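PDB 3G7U: cytosine-specific methyltransferase from Escherichia coli O157:H7 EDL933, which probably transfers a methyl group from S-adenosyl-L-methionine to carbon 5 of deoxycytidine in DNA. Local coordinates for residues 75-79 with 103-107; 110-114 with 169-174; 158-162 with 290-294. All blocks are in the same frame, centred on the assembly; numbering follows the deposited sequence. Where two conformers were deposited one is given.

Contact 1. Residues 75-79 with 103-107; sequences IIGGP and FYRLV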
loop_
_atom_site.group_PDB
_atom_site.type_symbol
_atom_site.label_atom_id
_atom_site.label_comp_id
_atom_site.label_asym_id
_atom_site.label_seq_id
_atom_site.Cartn_x
_atom_site.Cartn_y
_atom_site.Cartn_z
ATOM N N ILE A 75 -1.036 4.799 -15.799
ATOM C CA ILE A 75 0.097 5.190 -14.952
ATOM C C ILE A 75 -0.468 5.425 -13.531
ATOM O O ILE A 75 -1.381 6.263 -13.363
ATOM C CB ILE A 75 0.774 6.437 -15.478
ATOM C CG1 ILE A 75 1.573 6.061 -16.743
ATOM C CG2 ILE A 75 1.795 7.044 -14.480
ATOM C CD1 ILE A 75 2.027 7.284 -17.502
ATOM N N ILE A 76 0.037 4.654 -12.559
ATOM C CA ILE A 76 -0.442 4.773 -11.178
ATOM C C ILE A 76 0.759 5.124 -10.311
ATOM O O ILE A 76 1.902 4.888 -10.700
ATOM C CB ILE A 76 -1.182 3.502 -10.715
ATOM C CG1 ILE A 76 -0.213 2.340 -10.523
ATOM C CG2 ILE A 76 -2.332 3.135 -11.753
ATOM C CD1 ILE A 76 -0.846 0.985 -10.152
ATOM N N GLY A 77 0.527 5.753 -9.170
ATOM C CA GLY A 77 1.678 5.942 -8.309
ATOM C C GLY A 77 1.391 6.880 -7.159
ATOM O O GLY A 77 0.268 7.369 -7.018
ATOM N N GLY A 78 2.426 7.159 -6.389
ATOM C CA GLY A 78 2.343 8.133 -5.285
ATOM C C GLY A 78 3.280 9.311 -5.466
ATOM O O GLY A 78 4.359 9.307 -4.909
ATOM N N PRO A 79 2.857 10.354 -6.197
ATOM C CA PRO A 79 3.765 11.467 -6.380
ATOM C C PRO A 79 4.057 12.113 -5.025
ATOM O O PRO A 79 3.128 12.340 -4.248
ATOM C CB PRO A 79 2.981 12.419 -7.277
ATOM C CG PRO A 79 1.624 12.046 -7.170
ATOM C CD PRO A 79 1.591 10.575 -6.914
ATOM N N PHE A 103 5.649 13.372 -12.136
ATOM C CA PHE A 103 4.607 12.361 -12.289
ATOM C C PHE A 103 3.661 12.788 -13.403
ATOM O O PHE A 103 3.312 12.000 -14.300
ATOM C CB PHE A 103 3.791 12.134 -10.978
ATOM C CG PHE A 103 2.704 11.084 -11.084
ATOM C CD1 PHE A 103 2.988 9.763 -10.808
ATOM C CD2 PHE A 103 1.374 11.434 -11.388
ATOM C CE1 PHE A 103 1.998 8.811 -10.897
ATOM C CE2 PHE A 103 0.389 10.495 -11.486
ATOM C CZ PHE A 103 0.683 9.185 -11.234
ATOM N N TYR A 104 3.182 14.014 -13.294
ATOM C CA TYR A 104 2.188 14.519 -14.223
ATOM C C TYR A 104 2.805 14.824 -15.598
ATOM O O TYR A 104 2.123 14.685 -16.592
ATOM C CB TYR A 104 1.429 15.719 -13.649
ATOM C CG TYR A 104 0.473 15.233 -12.585
ATOM C CD1 TYR A 104 -0.732 14.675 -12.938
ATOM C CD2 TYR A 104 0.815 15.286 -11.227
ATOM C CE1 TYR A 104 -1.616 14.159 -11.980
ATOM C CE2 TYR A 104 -0.075 14.796 -10.246
ATOM C CZ TYR A 104 -1.271 14.244 -10.633
ATOM O OH TYR A 104 -2.156 13.757 -9.701
ATOM N N ARG A 105 4.079 15.178 -15.618
ATOM C CA ARG A 105 4.785 15.306 -16.912
ATOM C C ARG A 105 4.784 13.977 -17.640
ATOM O O ARG A 105 4.499 13.909 -18.839
ATOM C CB ARG A 105 6.198 15.857 -16.726
ATOM C CG ARG A 105 7.026 15.865 -17.998
ATOM C CD ARG A 105 8.456 16.373 -17.760
ATOM N NE ARG A 105 9.214 15.596 -16.760
ATOM C CZ ARG A 105 9.761 14.393 -16.969
ATOM N NH1 ARG A 105 9.646 13.794 -18.158
ATOM N NH2 ARG A 105 10.434 13.776 -15.989
ATOM N N LEU A 106 5.093 12.903 -16.918
ATOM C CA LEU A 106 5.114 11.563 -17.499
ATOM C C LEU A 106 3.762 11.116 -17.981
ATOM O O LEU A 106 3.653 10.486 -19.019
ATOM C CB LEU A 106 5.717 10.551 -16.520
ATOM C CG LEU A 106 7.222 10.698 -16.334
ATOM C CD1 LEU A 106 7.726 9.746 -15.263
ATOM C CD2 LEU A 106 7.915 10.357 -17.668
ATOM N N VAL A 107 2.707 11.418 -17.234
ATOM C CA VAL A 107 1.367 11.109 -17.709
ATOM C C VAL A 107 1.076 11.835 -19.070
ATOM O O VAL A 107 0.502 11.264 -20.009
ATOM C CB VAL A 107 0.295 11.484 -16.654
ATOM C CG1 VAL A 107 -1.086 11.433 -17.277
ATOM C CG2 VAL A 107 0.380 10.527 -15.428
#

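Contact 2. Residues 110-114 with 169-174; sequences LQPLF and GVKKSL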
loop_
_atom_site.group_PDB
_atom_site.type_symbol
_atom_site.label_atom_id
_atom_site.label_comp_id
_atom_site.label_asym_id
_atom_site.label_seq_id
_atom_site.Cartn_x
_atom_site.Cartn_y
_atom_site.Cartn_z
ATOM N N LEU A 110 3.286 10.265 -21.848
ATOM C CA LEU A 110 2.941 8.899 -22.209
ATOM C C LEU A 110 1.517 8.679 -22.663
ATOM O O LEU A 110 1.233 7.664 -23.307
ATOM C CB LEU A 110 3.287 7.906 -21.099
ATOM C CG LEU A 110 4.785 7.610 -20.888
ATOM C CD1 LEU A 110 5.071 6.973 -19.526
ATOM C CD2 LEU A 110 5.264 6.690 -22.022
ATOM N N GLN A 111 0.627 9.606 -22.322
ATOM C CA GLN A 111 -0.794 9.487 -22.708
ATOM C C GLN A 111 -1.463 8.135 -22.395
ATOM O O GLN A 111 -2.030 7.515 -23.287
ATOM C CB GLN A 111 -0.995 9.864 -24.213
ATOM C CG GLN A 111 -0.564 11.288 -24.538
ATOM C CD GLN A 111 -1.602 12.301 -24.097
ATOM O OE1 GLN A 111 -2.782 12.136 -24.392
ATOM N NE2 GLN A 111 -1.172 13.350 -23.400
ATOM N N PRO A 112 -1.436 7.678 -21.115
ATOM C CA PRO A 112 -2.138 6.448 -20.823
ATOM C C PRO A 112 -3.662 6.623 -20.914
ATOM O O PRO A 112 -4.133 7.767 -20.890
ATOM C CB PRO A 112 -1.783 6.207 -19.341
ATOM C CG PRO A 112 -1.534 7.581 -18.790
ATOM C CD PRO A 112 -0.791 8.251 -19.914
ATOM N N LEU A 113 -4.398 5.513 -20.965
ATOM C CA LEU A 113 -5.872 5.559 -20.901
ATOM C C LEU A 113 -6.335 6.197 -19.591
ATOM O O LEU A 113 -7.333 6.885 -19.562
ATOM C CB LEU A 113 -6.468 4.161 -21.028
ATOM C CG LEU A 113 -6.122 3.436 -22.350
ATOM C CD1 LEU A 113 -6.791 2.086 -22.399
ATOM C CD2 LEU A 113 -6.432 4.309 -23.598
ATOM N N PHE A 114 -5.585 5.987 -18.513
ATOM C CA PHE A 114 -5.949 6.628 -17.239
ATOM C C PHE A 114 -4.710 6.894 -16.380
ATOM O O PHE A 114 -3.629 6.314 -16.618
ATOM C CB PHE A 114 -6.970 5.748 -16.503
ATOM C CG PHE A 114 -6.372 4.564 -15.795
ATOM C CD1 PHE A 114 -6.008 4.659 -14.452
ATOM C CD2 PHE A 114 -6.219 3.337 -16.439
ATOM C CE1 PHE A 114 -5.457 3.574 -13.780
ATOM C CE2 PHE A 114 -5.677 2.230 -15.771
ATOM C CZ PHE A 114 -5.308 2.339 -14.441
ATOM N N GLY A 169 -7.745 10.350 -13.521
ATOM C CA GLY A 169 -8.071 11.061 -14.763
ATOM C C GLY A 169 -8.250 9.988 -15.801
ATOM O O GLY A 169 -7.630 8.940 -15.712
ATOM N N VAL A 170 -9.129 10.223 -16.774
ATOM C CA VAL A 170 -9.349 9.238 -17.822
ATOM C C VAL A 170 -9.316 9.963 -19.153
ATOM O O VAL A 170 -9.723 11.104 -19.254
ATOM C CB VAL A 170 -10.672 8.437 -17.699
ATOM C CG1 VAL A 170 -10.643 7.455 -16.514
ATOM C CG2 VAL A 170 -11.884 9.357 -17.669
ATOM N N LYS A 171 -8.743 9.309 -20.153
ATOM C CA LYS A 171 -8.526 9.954 -21.446
ATOM C C LYS A 171 -9.887 10.351 -22.014
ATOM O O LYS A 171 -10.824 9.516 -22.049
ATOM C CB LYS A 171 -7.831 8.970 -22.393
ATOM C CG LYS A 171 -6.679 9.555 -23.163
ATOM C CD LYS A 171 -6.149 8.466 -24.083
ATOM C CE LYS A 171 -4.821 8.846 -24.706
ATOM N NZ LYS A 171 -4.802 10.255 -25.231
ATOM N N LYS A 172 -9.980 11.612 -22.399
ATOM C CA LYS A 172 -11.193 12.175 -23.024
ATOM C C LYS A 172 -11.685 11.370 -24.225
ATOM O O LYS A 172 -12.895 11.137 -24.377
ATOM C CB LYS A 172 -10.955 13.609 -23.431
ATOM C CG LYS A 172 -11.219 14.550 -22.336
ATOM C CD LYS A 172 -10.669 15.882 -22.670
ATOM C CE LYS A 172 -11.088 16.858 -21.622
ATOM N NZ LYS A 172 -10.342 18.096 -21.852
ATOM N N SER A 173 -10.740 10.902 -25.032
ATOM C CA SER A 173 -11.016 10.080 -26.214
ATOM C C SER A 173 -11.852 8.840 -25.924
ATOM O O SER A 173 -12.479 8.278 -26.823
ATOM C CB SER A 173 -9.693 9.693 -26.893
ATOM O OG SER A 173 -9.166 8.473 -26.392
ATOM N N LEU A 174 -11.881 8.407 -24.671
ATOM C CA LEU A 174 -12.595 7.177 -24.329
ATOM C C LEU A 174 -14.096 7.400 -24.159
ATOM O O LEU A 174 -14.878 6.423 -24.187
ATOM C CB LEU A 174 -12.027 6.564 -23.048
ATOM C CG LEU A 174 -10.634 5.921 -23.134
ATOM C CD1 LEU A 174 -10.096 5.680 -21.741
ATOM C CD2 LEU A 174 -10.688 4.620 -23.932
#

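Contact 3. Residues 158-162 with 290-294; sequences APTIR and FCPTL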
loop_
_atom_site.group_PDB
_atom_site.type_symbol
_atom_site.label_atom_id
_atom_site.label_comp_id
_atom_site.label_asym_id
_atom_site.label_seq_id
_atom_site.Cartn_x
_atom_site.Cartn_y
_atom_site.Cartn_z
ATOM N N ALA A 158 -10.427 -2.715 5.296
ATOM C CA ALA A 158 -9.108 -2.786 5.907
ATOM C C ALA A 158 -9.157 -2.448 7.383
ATOM O O ALA A 158 -9.951 -1.688 7.770
ATOM C CB ALA A 158 -8.198 -1.882 5.233
ATOM N N PRO A 159 -8.286 -3.009 8.203
ATOM C CA PRO A 159 -8.402 -2.823 9.642
ATOM C C PRO A 159 -7.789 -1.554 10.152
ATOM O O PRO A 159 -7.335 -1.551 11.222
ATOM C CB PRO A 159 -7.615 -3.993 10.206
ATOM C CG PRO A 159 -7.522 -4.941 9.166
ATOM C CD PRO A 159 -7.505 -4.204 7.893
ATOM N N THR A 160 -7.734 -0.512 9.363
ATOM C CA THR A 160 -7.086 0.703 9.776
ATOM C C THR A 160 -7.894 1.888 9.312
ATOM O O THR A 160 -8.529 1.813 8.316
ATOM C CB THR A 160 -5.679 0.787 9.184
ATOM O OG1 THR A 160 -5.073 2.011 9.510
ATOM C CG2 THR A 160 -5.725 0.677 7.734
ATOM N N ILE A 161 -7.851 2.970 10.070
ATOM C CA ILE A 161 -8.687 4.127 9.746
ATOM C C ILE A 161 -7.929 5.198 8.964
ATOM O O ILE A 161 -8.412 6.327 8.863
ATOM C CB ILE A 161 -9.375 4.775 11.019
ATOM C CG1 ILE A 161 -8.346 5.184 12.078
ATOM C CG2 ILE A 161 -10.399 3.841 11.606
ATOM C CD1 ILE A 161 -8.756 6.339 12.951
ATOM N N ARG A 162 -6.764 4.876 8.403
ATOM C CA ARG A 162 -5.961 5.877 7.709
ATOM C C ARG A 162 -6.715 6.473 6.511
ATOM O O ARG A 162 -7.456 5.765 5.837
ATOM C CB ARG A 162 -4.580 5.322 7.308
ATOM C CG ARG A 162 -4.547 4.223 6.240
ATOM C CD ARG A 162 -3.180 4.216 5.526
ATOM N NE ARG A 162 -2.128 3.582 6.322
ATOM C CZ ARG A 162 -0.826 3.864 6.235
ATOM N NH1 ARG A 162 0.041 3.219 7.005
ATOM N NH2 ARG A 162 -0.380 4.792 5.390
ATOM N N PHE A 290 -10.090 -0.066 15.312
ATOM C CA PHE A 290 -9.205 -0.205 14.160
ATOM C C PHE A 290 -7.847 0.378 14.488
ATOM O O PHE A 290 -7.672 1.140 15.463
ATOM C CB PHE A 290 -9.794 0.546 12.952
ATOM C CG PHE A 290 -11.212 0.168 12.631
ATOM C CD1 PHE A 290 -11.489 -0.968 11.888
ATOM C CD2 PHE A 290 -12.278 0.953 13.083
ATOM C CE1 PHE A 290 -12.812 -1.349 11.597
ATOM C CE2 PHE A 290 -13.612 0.583 12.799
ATOM C CZ PHE A 290 -13.872 -0.559 12.047
ATOM N N CYS A 291 -6.867 0.061 13.650
ATOM C CA CYS A 291 -5.522 0.551 13.853
ATOM C C CYS A 291 -5.482 2.021 13.438
ATOM O O CYS A 291 -5.913 2.348 12.333
ATOM C CB CYS A 291 -4.549 -0.302 13.028
ATOM S SG CYS A 291 -2.816 0.099 13.260
ATOM N N PRO A 292 -4.985 2.917 14.307
ATOM C CA PRO A 292 -4.887 4.328 13.890
ATOM C C PRO A 292 -3.861 4.488 12.745
ATOM O O PRO A 292 -3.240 3.500 12.341
ATOM C CB PRO A 292 -4.398 5.057 15.151
ATOM C CG PRO A 292 -4.382 4.076 16.243
ATOM C CD PRO A 292 -4.457 2.692 15.663
ATOM N N THR A 293 -3.679 5.693 12.217
ATOM C CA THR A 293 -2.682 5.879 11.143
ATOM C C THR A 293 -1.262 5.356 11.514
ATOM O O THR A 293 -0.617 5.884 12.432
ATOM C CB THR A 293 -2.611 7.355 10.665
ATOM O OG1 THR A 293 -3.941 7.860 10.463
ATOM C CG2 THR A 293 -1.806 7.472 9.346
ATOM N N LEU A 294 -0.806 4.318 10.800
ATOM C CA LEU A 294 0.501 3.673 11.053
ATOM C C LEU A 294 1.714 4.555 10.717
ATOM O O LEU A 294 1.689 5.338 9.767
ATOM C CB LEU A 294 0.604 2.314 10.323
ATOM C CG LEU A 294 -0.051 1.087 10.987
ATOM C CD1 LEU A 294 -0.226 -0.088 10.022
ATOM C CD2 LEU A 294 0.744 0.646 12.221
HETATM O O HOH W 1 -2.421 2.716 8.867
#

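Contact 1. Residues 75-79 with 103-107
Helix 94-110 lies against the Rossmann-like sheet, its short piece 103-107 running nearly antiparallel to strand 75-77 (167°, axes 9.7 Å apart), as expected for the helix of a beta-alpha-beta crossover between neighbouring parallel strands 74-77 and 114-119. The main bump is Phe-103. Its ring fills a hollow whose walls are Ile-75 and Pro-79 and whose floor is the backbone of Gly-77: Phe-103 CE1 lies 3.8 Å from Gly-77 N and 4.0 Å from Ile-75 CG2. A beta carbon on Gly-77 would come within 3.1 Å of Phe-103 CE1, and at phi/psi 169/-176 it would also clash with the carbonyl O of Ile-76. Pro-79 covers one ring face, with CD 4.3 Å from the Phe-103 centroid and 11° off its normal, a CH-pi contact; Pro-79 CB also meets Phe-103 CB at 3.8 Å. Ile-75 sits between Phe-103 and Val-107, one helical turn apart, its CG2 touching Val-107 CG2 (3.9 Å) and its CD1 reaching Leu-106 O (3.9 Å). With no hydrogen bond across, apolar fit and one CH-pi contact hold helix to strand, and Pro-79 starts the loop carrying Cys-81, the predicted catalytic cysteine of the family's Pro-Cys motif.

Contact 2. Residues 110-114 with 169-174
This is an antiparallel strand pairing at the edge-ward half of the methyltransferase sheet, where the chain leaves helix 94-110 and enters strand 114-119 beside the end of strand 163-171. The strand order 3-2-1-4-5-7-6, with 163-171 inserted antiparallel between 114-119 and 143-152, is that of the class I SAM-dependent methyltransferase fold. Phe-114 and Val-170 form a non-hydrogen-bonded pair, CA to CA 4.3 Å, with side chains on the same face; Phe-114 CB meets Val-170 CG1 at 4.1 Å. Further out, the Phe-114 ring heads into the core made by Phe-24 and helix 353-367. The close approach of the strands also brings Phe-114 CA to 3.2 Å from Gly-169 O and Val-170 CA to 3.6 Å from Leu-113 O, both CA-H...O contacts. Beyond the pair, where strand 163-171 gives way to a 3-10 turn, Leu-174 folds back so that its CD1 packs on Leu-113 CB (4.0 Å). Gln-111, the first residue out of the helix with phi 50°, turns the chain toward the sheet; its NE2 bonds to Ser-108 and Asp-142, while its OE1 accepts a hydrogen bond from Lys-171 NZ at 2.9 Å. The same lysine gives the one backbone hydrogen bond between the segments: Lys-171 N donates to Leu-113 O at 2.9 Å, with an N-H...O angle of 159°.

Contact 3. Residues 158-162 with 290-294
Two backbone hydrogen bonds set the register of this loop-to-loop contact. Cys-291 N donates to Pro-159 O (3.0 Å, 174°), and Ile-161 N donates to Cys-291 O (3.0 Å, 160°), so Thr-160 and Cys-291 form a single isolated beta bridge, CA to CA 4.4 Å. The carbonyl of Cys-291 is shared: Cys-291 O also accepts a hydrogen bond from Thr-160 OG1 at 3.0 Å and a CA-H...O contact from Thr-160 CA at 3.3 Å. Water 1 donates to Thr-160 OG1 (2.8 Å) and accepts from Arg-162 NE (2.7 Å) and Leu-294 N (3.0 Å), bridging the segments beyond the beta bridge. The guanidinium of Arg-162 has its strongest partner elsewhere, Gly-348 O, yet Arg-162 NH1 also packs 3.5 Å from Leu-294 CB. Among apolar contacts, Ile-161 CG2 sits 3.6 Å from Phe-290 CB; the Phe-290 ring edge makes van der Waals contact with Pro-159 C. Behind the bridge, Pro-159 and Cys-291 both pack on Leu-327 of helix 321-328. Arg-162 and nearby Arg-164 fit the arginine-rich motif VIII of C5-methyltransferases, entering strand 163-171 of the catalytic sheet, while 290-294 lies between motifs VIII and IX, where this family carries its target recognition domain; the contact probably ties the two together. The pairing depends largely on chain path, with side-chain identity entering through Thr-160, Arg-162 and the Ile-161/Phe-290 pair, among others.

Contacts 1 and 2 are neighbours on one sheet, their centres 13 Å apart. They meet where strands 74-77 and 114-119 pair: Ile-75 N lies 3.1 Å from Phe-114 O, a probable hydrogen bond, and Ile-76 CG2 packs 3.8 Å from Phe-114 CE1. Contact 3 lies on the opposite side of the chain's centre from contact 1, 26 Å between centres; from contact 2 the centres are 32 Å apart. Contacts 2 and 3 alternate along the chain, since 158-162 falls between 110-114 and 169-174. Contact 1 is closest to the predicted active site, the Pro-79 side chain being about 7 Å from that of Cys-81; a glycerol, probably from the crystallisation liquor, lies about 4 Å from the Tyr-104 side chain.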